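Local coordinates for TCP pilus virulence regulatory protein (Vibrio cholerae, PDB 4MLO), which activates transcription as an AraC-family virulence regulator, probably by binding promoter DNA, and holds a palmitoleic acid in its interior, at residues A[21-25]-A[257-261]; A[29-34]-A[57-63]; A[123-127]-A[147-151]. One frame throughout, in Å; residues are numbered along the deposited sequence.

Interaction 1: A[21-25]-A[257-261]; sequences IFNNL and STMNV. With PAM (palmitoleic acid), chain E.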
loop_
_atom_site.group_PDB
_atom_site.type_symbol
_atom_site.label_atom_id
_atom_site.label_comp_id
_atom_site.label_asym_id
_atom_site.label_seq_id
_atom_site.Cartn_x
_atom_site.Cartn_y
_atom_site.Cartn_z
ATOM N N ILE A 21 -14.100 2.614 -0.601
ATOM C CA ILE A 21 -13.711 3.688 0.302
ATOM C C ILE A 21 -12.804 3.117 1.374
ATOM O O ILE A 21 -13.181 2.181 2.086
ATOM C CB ILE A 21 -14.921 4.357 0.979
ATOM C CG1 ILE A 21 -15.898 4.857 -0.050
ATOM C CG2 ILE A 21 -14.455 5.485 1.890
ATOM C CD1 ILE A 21 -17.219 5.263 0.591
ATOM N N PHE A 22 -11.619 3.724 1.512
ATOM C CA PHE A 22 -10.615 3.307 2.471
ATOM C C PHE A 22 -10.387 4.416 3.482
ATOM O O PHE A 22 -10.206 5.585 3.092
ATOM C CB PHE A 22 -9.317 2.968 1.767
ATOM C CG PHE A 22 -9.481 1.939 0.717
ATOM C CD1 PHE A 22 -9.638 0.615 1.062
ATOM C CD2 PHE A 22 -9.601 2.307 -0.611
ATOM C CE1 PHE A 22 -9.830 -0.345 0.094
ATOM C CE2 PHE A 22 -9.799 1.347 -1.580
ATOM C CZ PHE A 22 -9.908 0.025 -1.226
ATOM N N ASN A 23 -10.346 4.034 4.761
ATOM C CA ASN A 23 -10.158 4.951 5.879
ATOM C C ASN A 23 -9.067 4.410 6.780
ATOM O O ASN A 23 -9.242 3.363 7.396
ATOM C CB ASN A 23 -11.440 5.135 6.690
ATOM C CG ASN A 23 -11.267 6.135 7.823
ATOM O OD1 ASN A 23 -10.957 7.285 7.588
ATOM N ND2 ASN A 23 -11.471 5.694 9.040
ATOM N N ASN A 24 -7.945 5.134 6.887
ATOM C CA ASN A 24 -6.853 4.704 7.737
ATOM C C ASN A 24 -6.350 3.325 7.309
ATOM O O ASN A 24 -6.020 2.472 8.132
ATOM C CB ASN A 24 -7.254 4.738 9.208
ATOM C CG ASN A 24 -7.316 6.181 9.750
ATOM O OD1 ASN A 24 -6.823 7.119 9.106
ATOM N ND2 ASN A 24 -7.948 6.345 10.904
ATOM N N LEU A 25 -6.174 3.180 5.998
ATOM C CA LEU A 25 -5.566 1.986 5.401
ATOM C C LEU A 25 -4.042 2.123 5.468
ATOM O O LEU A 25 -3.468 2.973 4.777
ATOM C CB LEU A 25 -6.017 1.815 3.952
ATOM C CG LEU A 25 -5.490 0.584 3.208
ATOM C CD1 LEU A 25 -6.122 -0.670 3.827
ATOM C CD2 LEU A 25 -5.694 0.682 1.678
ATOM N N SER A 257 -14.771 -0.267 9.294
ATOM C CA SER A 257 -14.406 1.151 9.265
ATOM C C SER A 257 -13.316 1.427 8.230
ATOM O O SER A 257 -13.325 2.452 7.546
ATOM C CB SER A 257 -13.945 1.569 10.663
ATOM O OG SER A 257 -13.415 2.892 10.717
ATOM N N THR A 258 -12.349 0.493 8.107
ATOM C CA THR A 258 -11.180 0.684 7.259
ATOM C C THR A 258 -11.475 0.415 5.783
ATOM O O THR A 258 -11.049 1.193 4.904
ATOM C CB THR A 258 -10.049 -0.225 7.770
ATOM O OG1 THR A 258 -9.789 0.066 9.157
ATOM C CG2 THR A 258 -8.773 -0.049 6.949
ATOM N N MET A 259 -12.190 -0.676 5.502
ATOM C CA MET A 259 -12.427 -1.160 4.156
ATOM C C MET A 259 -13.840 -0.883 3.643
ATOM O O MET A 259 -14.104 -1.107 2.456
ATOM C CB MET A 259 -12.161 -2.655 4.114
ATOM C CG MET A 259 -10.760 -3.049 4.580
ATOM S SD MET A 259 -9.493 -2.584 3.382
ATOM C CE MET A 259 -9.672 -3.757 2.101
ATOM N N ASN A 260 -14.739 -0.417 4.509
ATOM C CA ASN A 260 -16.152 -0.169 4.197
ATOM C C ASN A 260 -16.899 -1.420 3.726
ATOM O O ASN A 260 -17.938 -1.308 3.053
ATOM C CB ASN A 260 -16.265 0.935 3.159
ATOM C CG ASN A 260 -17.557 1.694 3.245
ATOM O OD1 ASN A 260 -17.982 2.180 4.326
ATOM N ND2 ASN A 260 -18.189 1.850 2.082
ATOM N N VAL A 261 -16.400 -2.613 4.056
ATOM C CA VAL A 261 -17.065 -3.888 3.803
ATOM C C VAL A 261 -16.747 -4.806 4.970
ATOM O O VAL A 261 -15.814 -4.565 5.731
ATOM C CB VAL A 261 -16.650 -4.560 2.464
ATOM C CG1 VAL A 261 -16.905 -3.625 1.309
ATOM C CG2 VAL A 261 -15.180 -4.973 2.480
HETATM C C1 PAM E . -4.829 -5.051 -1.045
HETATM O O1 PAM E . -4.884 -5.786 -2.068
HETATM O O2 PAM E . -3.760 -4.893 -0.411
HETATM C C2 PAM E . -6.063 -4.357 -0.540
HETATM C C3 PAM E . -5.885 -2.831 -0.488
HETATM C C4 PAM E . -5.586 -2.301 -1.888
HETATM C C5 PAM E . -5.469 -0.781 -1.929
HETATM C C6 PAM E . -5.015 -0.301 -3.307
HETATM C C7 PAM E . -6.008 -0.643 -4.416
HETATM C C8 PAM E . -7.289 0.161 -4.271
HETATM C C9 PAM E . -8.331 -0.213 -5.321
HETATM C C10 PAM E . -9.059 -1.334 -5.281
HETATM C C11 PAM E . -8.888 -2.384 -4.195
HETATM C C12 PAM E . -10.184 -3.126 -3.865
HETATM C C13 PAM E . -9.976 -3.871 -2.544
HETATM C C14 PAM E . -11.247 -4.282 -1.828
HETATM C C15 PAM E . -12.144 -3.092 -1.514
HETATM C C16 PAM E . -13.045 -3.359 -0.335
HETATM O O HOH W 1 -13.808 3.172 4.670
HETATM O O HOH W 2 -14.990 -0.095 -0.099
HETATM O O HOH W 3 -10.849 2.951 10.151
HETATM O O HOH W 4 -7.360 1.035 10.131
#
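N23 N donates to T258 O at 2.9 Å, a fairly straight bond of 162° that joins the corner at N23 and N24, which interrupts strand 19-26, to the last turn of helix 248-259. That carbonyl can be reached because the helix stops here: N260 leaves it with positive phi, a conformation asparagine tolerates well. Two CA-H...O contacts reinforce the link, from F22 CA to T258 O and from T258 CA to N23 O.

Water fills in where the backbones part. One molecule accepts from I21 N and donates to M259 O; another joins N24 O to T258 OG1, the hydroxyl of which is also hydrogen-bonded to V254 O within its own helix. A third lies between N23 and S257 OG.

On the inner side the packing is apolar. M259, bent at both chi2 and chi3, brings SD to the edge of the F22 ring, 5.1 Å from its centroid and 87° off the normal, a Met-aromatic contact. L25 CD1 meets M259 SD at 3.9 Å, and T258 CG2 meets L25 CD1, these two side chains crossing at about a right angle. The flexible thioether suits a place between an aromatic edge and a leucine methyl.

F22 CZ and L25 CD2 also touch the palmitoleic acid chain, whose terminal C16 lies 3.9 Å from V261 CG2. The arrangement is an interdomain interface, where the cupin-like domain and the AraC-type helix-turn-helix region share one fatty-acid pocket.

Interaction 2: A[29-34]-A[57-63]; sequences DYKMFW and SIILLKK. With PAM (palmitoleic acid), chain E.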
loop_
_atom_site.group_PDB
_atom_site.type_symbol
_atom_site.label_atom_id
_atom_site.label_comp_id
_atom_site.label_asym_id
_atom_site.label_seq_id
_atom_site.Cartn_x
_atom_site.Cartn_y
_atom_site.Cartn_z
ATOM N N ASP A 29 3.406 -2.593 2.363
ATOM C CA ASP A 29 4.459 -2.706 1.362
ATOM C C ASP A 29 4.103 -1.789 0.199
ATOM O O ASP A 29 2.944 -1.432 0.023
ATOM C CB ASP A 29 4.601 -4.142 0.852
ATOM C CG ASP A 29 5.389 -5.003 1.816
ATOM O OD1 ASP A 29 6.572 -4.675 2.066
ATOM O OD2 ASP A 29 4.818 -5.970 2.336
ATOM N N TYR A 30 5.098 -1.397 -0.597
ATOM C CA TYR A 30 4.845 -0.520 -1.734
ATOM C C TYR A 30 3.816 -1.151 -2.660
ATOM O O TYR A 30 3.858 -2.356 -2.909
ATOM C CB TYR A 30 6.131 -0.237 -2.518
ATOM C CG TYR A 30 7.088 0.584 -1.740
ATOM C CD1 TYR A 30 8.101 -0.012 -1.010
ATOM C CD2 TYR A 30 6.945 1.961 -1.676
ATOM C CE1 TYR A 30 8.984 0.771 -0.232
ATOM C CE2 TYR A 30 7.822 2.747 -0.925
ATOM C CZ TYR A 30 8.828 2.135 -0.211
ATOM O OH TYR A 30 9.680 2.898 0.544
ATOM N N LYS A 31 2.856 -0.337 -3.127
ATOM C CA LYS A 31 1.769 -0.834 -3.978
ATOM C C LYS A 31 1.610 0.023 -5.220
ATOM O O LYS A 31 1.850 1.228 -5.208
ATOM C CB LYS A 31 0.415 -0.874 -3.228
ATOM C CG LYS A 31 0.350 -2.020 -2.244
ATOM C CD LYS A 31 -0.944 -2.052 -1.499
ATOM C CE LYS A 31 -0.847 -2.990 -0.328
ATOM N NZ LYS A 31 -0.957 -4.390 -0.783
ATOM N N MET A 32 1.159 -0.615 -6.298
ATOM C CA MET A 32 0.813 0.077 -7.526
ATOM C C MET A 32 -0.519 -0.496 -7.975
ATOM O O MET A 32 -0.747 -1.700 -7.830
ATOM C CB MET A 32 1.880 -0.113 -8.604
ATOM C CG MET A 32 3.256 0.388 -8.191
ATOM S SD MET A 32 4.601 -0.103 -9.335
ATOM C CE MET A 32 4.166 0.860 -10.768
ATOM N N PHE A 33 -1.425 0.354 -8.458
ATOM C CA PHE A 33 -2.669 -0.197 -8.984
ATOM C C PHE A 33 -3.173 0.633 -10.153
ATOM O O PHE A 33 -2.768 1.778 -10.361
ATOM C CB PHE A 33 -3.757 -0.345 -7.896
ATOM C CG PHE A 33 -4.361 0.941 -7.403
ATOM C CD1 PHE A 33 -3.903 1.529 -6.231
ATOM C CD2 PHE A 33 -5.436 1.534 -8.068
ATOM C CE1 PHE A 33 -4.481 2.691 -5.744
ATOM C CE2 PHE A 33 -6.026 2.702 -7.581
ATOM C CZ PHE A 33 -5.545 3.281 -6.419
ATOM N N TRP A 34 -4.032 0.001 -10.955
ATOM C CA TRP A 34 -4.628 0.638 -12.124
ATOM C C TRP A 34 -5.816 -0.191 -12.579
ATOM O O TRP A 34 -5.916 -1.385 -12.285
ATOM C CB TRP A 34 -3.621 0.789 -13.269
ATOM C CG TRP A 34 -3.170 -0.510 -13.829
ATOM C CD1 TRP A 34 -3.672 -1.140 -14.927
ATOM C CD2 TRP A 34 -2.124 -1.354 -13.326
ATOM N NE1 TRP A 34 -3.016 -2.333 -15.125
ATOM C CE2 TRP A 34 -2.055 -2.480 -14.166
ATOM C CE3 TRP A 34 -1.250 -1.274 -12.235
ATOM C CZ2 TRP A 34 -1.141 -3.509 -13.963
ATOM C CZ3 TRP A 34 -0.341 -2.301 -12.038
ATOM C CH2 TRP A 34 -0.304 -3.408 -12.896
ATOM N N SER A 57 -3.397 4.953 -16.294
ATOM C CA SER A 57 -3.059 5.695 -15.085
ATOM C C SER A 57 -2.598 4.719 -14.008
ATOM O O SER A 57 -3.374 3.862 -13.569
ATOM C CB SER A 57 -4.271 6.484 -14.586
ATOM O OG SER A 57 -4.830 7.340 -15.576
ATOM N N ILE A 58 -1.356 4.867 -13.552
ATOM C CA ILE A 58 -0.831 4.065 -12.453
ATOM C C ILE A 58 -0.866 4.907 -11.183
ATOM O O ILE A 58 -0.326 6.027 -11.161
ATOM C CB ILE A 58 0.614 3.604 -12.733
ATOM C CG1 ILE A 58 0.730 2.889 -14.073
ATOM C CG2 ILE A 58 1.120 2.698 -11.593
ATOM C CD1 ILE A 58 -0.081 1.634 -14.188
ATOM N N ILE A 59 -1.440 4.346 -10.116
ATOM C CA ILE A 59 -1.424 4.961 -8.796
ATOM C C ILE A 59 -0.402 4.212 -7.956
ATOM O O ILE A 59 -0.432 2.980 -7.876
ATOM C CB ILE A 59 -2.801 4.923 -8.119
ATOM C CG1 ILE A 59 -3.876 5.504 -9.068
ATOM C CG2 ILE A 59 -2.754 5.680 -6.811
ATOM C CD1 ILE A 59 -3.683 6.959 -9.394
ATOM N N LEU A 60 0.514 4.953 -7.352
ATOM C CA LEU A 60 1.534 4.380 -6.496
ATOM C C LEU A 60 1.241 4.778 -5.062
ATOM O O LEU A 60 1.075 5.967 -4.776
ATOM C CB LEU A 60 2.914 4.879 -6.905
ATOM C CG LEU A 60 3.391 4.490 -8.308
ATOM C CD1 LEU A 60 2.894 5.496 -9.366
ATOM C CD2 LEU A 60 4.884 4.349 -8.346
ATOM N N LEU A 61 1.301 3.812 -4.153
ATOM C CA LEU A 61 1.057 4.070 -2.733
ATOM C C LEU A 61 2.330 3.766 -1.952
ATOM O O LEU A 61 2.903 2.673 -2.076
ATOM C CB LEU A 61 -0.112 3.236 -2.188
ATOM C CG LEU A 61 -1.464 3.389 -2.914
ATOM C CD1 LEU A 61 -2.494 2.494 -2.258
ATOM C CD2 LEU A 61 -1.923 4.831 -2.889
ATOM N N LYS A 62 2.766 4.729 -1.142
ATOM C CA LYS A 62 4.041 4.606 -0.439
ATOM C C LYS A 62 3.915 3.705 0.783
ATOM O O LYS A 62 2.940 3.770 1.543
ATOM C CB LYS A 62 4.545 5.983 -0.014
ATOM C CG LYS A 62 5.948 5.950 0.493
ATOM C CD LYS A 62 6.322 7.240 1.166
ATOM C CE LYS A 62 6.186 8.390 0.252
ATOM N NZ LYS A 62 6.746 9.608 0.921
ATOM N N LYS A 63 4.926 2.871 0.986
ATOM C CA LYS A 63 4.977 2.021 2.162
ATOM C C LYS A 63 4.959 2.875 3.417
ATOM O O LYS A 63 5.575 3.947 3.463
ATOM C CB LYS A 63 6.245 1.170 2.135
ATOM C CG LYS A 63 6.297 0.137 3.236
ATOM C CD LYS A 63 7.629 -0.616 3.273
ATOM C CE LYS A 63 7.605 -1.630 4.393
ATOM N NZ LYS A 63 8.919 -2.283 4.645
HETATM C C1 PAM E . -4.829 -5.051 -1.045
HETATM O O1 PAM E . -4.884 -5.786 -2.068
HETATM O O2 PAM E . -3.760 -4.893 -0.411
HETATM C C2 PAM E . -6.063 -4.357 -0.540
HETATM C C3 PAM E . -5.885 -2.831 -0.488
HETATM C C4 PAM E . -5.586 -2.301 -1.888
HETATM C C5 PAM E . -5.469 -0.781 -1.929
HETATM C C6 PAM E . -5.015 -0.301 -3.307
HETATM C C7 PAM E . -6.008 -0.643 -4.416
HETATM C C8 PAM E . -7.289 0.161 -4.271
HETATM C C9 PAM E . -8.331 -0.213 -5.321
HETATM C C10 PAM E . -9.059 -1.334 -5.281
HETATM C C11 PAM E . -8.888 -2.384 -4.195
HETATM C C12 PAM E . -10.184 -3.126 -3.865
HETATM C C13 PAM E . -9.976 -3.871 -2.544
HETATM C C14 PAM E . -11.247 -4.282 -1.828
HETATM C C15 PAM E . -12.144 -3.092 -1.514
HETATM C C16 PAM E . -13.045 -3.359 -0.335
HETATM O O HOH W 5 7.003 -5.058 5.038
HETATM O O HOH W 6 8.159 4.270 3.091
#
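K31 and L61 exchange two backbone hydrogen bonds, L61 N to K31 O at 2.8 Å and K31 N to L61 O at 3.2 Å. F33 and I59 form a second such pair, and M32 with L60 is the non-hydrogen-bonded pair between them, where M32 CA and L60 CA also approach carbonyl oxygens of the partner strand.

On the face carrying K31, F33, I59 and L61 the packing is aromatic and aliphatic. The F33 ring lies over I59, I59 CB sitting 3.7 Å from the ring centroid in a CH-pi contact, while palmitoleic acid C7 covers the opposite face and L61 CD1 meets the edge. A flat ring suits this place between a beta-branched side chain and a lipid.

These strands belong to the antiparallel sheet of the cupin-like domain, 31-35 being flanked on its other side by 79-86 and 57-61 by 114-118; the fatty acid lies against the face that carries K31, F33 and L61. K31 runs extended before bending at chi4 (-78°), so that K31 NZ donates a hydrogen bond to O2 of the palmitoleic acid carboxylate at 2.9 Å. T85 OG1 is a second partner of this amine.

The other face is formed by M32, I58, L60 and W34. I58 CD1 packs on the indole, 3.7 Å from W34 CE3, and I58 CG2 touches M32 CE.

At the D29 end of the contact, K63 CB stands over the centre of the Y30 ring, 9° off its normal. The K63 chain then continues extended to a salt bridge with D88, and Y30 OH is bonded to T165 N.

Interaction 3: A[123-127]-A[147-151]; sequences DIAVL and FFSGF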
loop_
_atom_site.group_PDB
_atom_site.type_symbol
_atom_site.label_atom_id
_atom_site.label_comp_id
_atom_site.label_asym_id
_atom_site.label_seq_id
_atom_site.Cartn_x
_atom_site.Cartn_y
_atom_site.Cartn_z
ATOM N N ASP A 123 5.262 0.795 -21.085
ATOM C CA ASP A 123 5.265 0.651 -19.627
ATOM C C ASP A 123 4.035 -0.104 -19.129
ATOM O O ASP A 123 4.143 -0.964 -18.242
ATOM C CB ASP A 123 5.343 2.026 -18.951
ATOM C CG ASP A 123 6.751 2.626 -18.962
ATOM O OD1 ASP A 123 6.873 3.837 -18.664
ATOM O OD2 ASP A 123 7.726 1.909 -19.286
ATOM N N ILE A 124 2.849 0.221 -19.648
ATOM C CA ILE A 124 1.654 -0.459 -19.153
ATOM C C ILE A 124 1.678 -1.920 -19.588
ATOM O O ILE A 124 1.140 -2.799 -18.899
ATOM C CB ILE A 124 0.380 0.290 -19.611
ATOM C CG1 ILE A 124 -0.840 -0.141 -18.790
ATOM C CG2 ILE A 124 0.102 0.085 -21.091
ATOM C CD1 ILE A 124 -0.767 0.242 -17.326
ATOM N N ALA A 125 2.352 -2.217 -20.698
ATOM C CA ALA A 125 2.474 -3.602 -21.131
ATOM C C ALA A 125 3.289 -4.421 -20.139
ATOM O O ALA A 125 2.920 -5.556 -19.815
ATOM C CB ALA A 125 3.104 -3.660 -22.524
ATOM N N VAL A 126 4.396 -3.865 -19.633
ATOM C CA VAL A 126 5.234 -4.618 -18.703
ATOM C C VAL A 126 4.486 -4.859 -17.395
ATOM O O VAL A 126 4.487 -5.974 -16.859
ATOM C CB VAL A 126 6.572 -3.890 -18.468
ATOM C CG1 VAL A 126 7.348 -4.537 -17.324
ATOM C CG2 VAL A 126 7.404 -3.880 -19.764
ATOM N N LEU A 127 3.845 -3.816 -16.863
ATOM C CA LEU A 127 3.109 -3.942 -15.612
ATOM C C LEU A 127 1.982 -4.962 -15.740
ATOM O O LEU A 127 1.833 -5.834 -14.886
ATOM C CB LEU A 127 2.572 -2.575 -15.208
ATOM C CG LEU A 127 3.633 -1.562 -14.769
ATOM C CD1 LEU A 127 3.011 -0.187 -14.668
ATOM C CD2 LEU A 127 4.277 -1.970 -13.432
ATOM N N PHE A 147 13.784 -1.719 -14.925
ATOM C CA PHE A 147 12.463 -1.158 -15.221
ATOM C C PHE A 147 11.895 -0.406 -14.017
ATOM O O PHE A 147 11.486 0.762 -14.130
ATOM C CB PHE A 147 11.504 -2.265 -15.648
ATOM C CG PHE A 147 10.119 -1.767 -15.941
ATOM C CD1 PHE A 147 9.797 -1.309 -17.199
ATOM C CD2 PHE A 147 9.158 -1.712 -14.954
ATOM C CE1 PHE A 147 8.535 -0.834 -17.475
ATOM C CE2 PHE A 147 7.903 -1.234 -15.227
ATOM C CZ PHE A 147 7.600 -0.793 -16.498
ATOM N N PHE A 148 11.890 -1.048 -12.844
ATOM C CA PHE A 148 11.251 -0.460 -11.669
ATOM C C PHE A 148 12.078 0.663 -11.046
ATOM O O PHE A 148 11.500 1.644 -10.566
ATOM C CB PHE A 148 10.938 -1.546 -10.653
ATOM C CG PHE A 148 9.665 -2.271 -10.947
ATOM C CD1 PHE A 148 8.450 -1.733 -10.549
ATOM C CD2 PHE A 148 9.673 -3.461 -11.656
ATOM C CE1 PHE A 148 7.246 -2.404 -10.821
ATOM C CE2 PHE A 148 8.473 -4.136 -11.941
ATOM C CZ PHE A 148 7.268 -3.607 -11.526
ATOM N N SER A 149 13.415 0.578 -11.053
ATOM C CA SER A 149 14.180 1.732 -10.599
ATOM C C SER A 149 13.954 2.933 -11.516
ATOM O O SER A 149 13.786 4.060 -11.038
ATOM C CB SER A 149 15.675 1.388 -10.483
ATOM O OG SER A 149 16.197 0.917 -11.702
ATOM N N GLY A 150 13.930 2.721 -12.833
ATOM C CA GLY A 150 13.690 3.836 -13.737
ATOM C C GLY A 150 12.279 4.388 -13.612
ATOM O O GLY A 150 12.063 5.601 -13.696
ATOM N N PHE A 151 11.303 3.506 -13.396
ATOM C CA PHE A 151 9.911 3.935 -13.233
ATOM C C PHE A 151 9.754 4.797 -11.982
ATOM O O PHE A 151 9.208 5.906 -12.033
ATOM C CB PHE A 151 8.999 2.709 -13.166
ATOM C CG PHE A 151 7.531 3.026 -13.348
ATOM C CD1 PHE A 151 6.950 2.963 -14.594
ATOM C CD2 PHE A 151 6.755 3.415 -12.284
ATOM C CE1 PHE A 151 5.607 3.268 -14.757
ATOM C CE2 PHE A 151 5.429 3.725 -12.453
ATOM C CZ PHE A 151 4.865 3.652 -13.689
#
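V126 and F147 approach from opposite directions, the valine lying over the ring face, where helix 121-131 packs against helix 141-159, two helices of the cupin-like domain that lie over one face of its sheet. The axes are 12.2 Å apart at closest approach and their directions differ by 130°, so long side chains must span the gap; three phenylalanines, F147, F148 and F151, supply the reach.

F147 is the main projection. With CG anti to the backbone N (chi1 179°), its ring extends toward the other helix and enters the hollow bordered by D123, V126 and L127. V126 CG1 sits 3.8 Å from the F147 ring centroid and 7° off the normal, a CH-pi contact over the face. The compact, branched valine offers a surface that a flat ring can cover. L127 CD2 meets the edge of the same ring.

L127 is the answering bump. L127 CD2 also comes 3.9 Å from F148 CZ, while CD1 lies more loosely beside F151. Leucine's two methyls suit this fork between rings, and beneath them its side chain rests on M32 and W34 of strand 31-35.

D123 borders the hollow on its polar side. Its OD1 lies near F151 but is held by a salt bridge to K154, farther along the second helix. The other carboxylate oxygen, D123 OD2, approaches F147 CE1 to 3.4 Å, with the carboxylate and ring planes 88° apart.

From the N terminus, strand 19-26 supplies the first half of interaction 1, which stays open until residues 257-261 close a loop spanning most of the chain. Within it, interaction 2 closes first, as strand 57-61 returns to pair with 31-35, and interaction 3 follows in series, a short helix-to-helix loop; none of the loops cross. Interactions 2 and 3 have centres 12 Å apart and touch, M32, W34 and I58 packing on I124, L127 and F151 to join sheet to helices. Interaction 1, about 29 Å from interaction 3 between centres, lies across the chain's centre and is linked to interaction 2 by adjoining sequence and by the fatty acid that both touch, tying the cupin-like domain to the helix-turn-helix region.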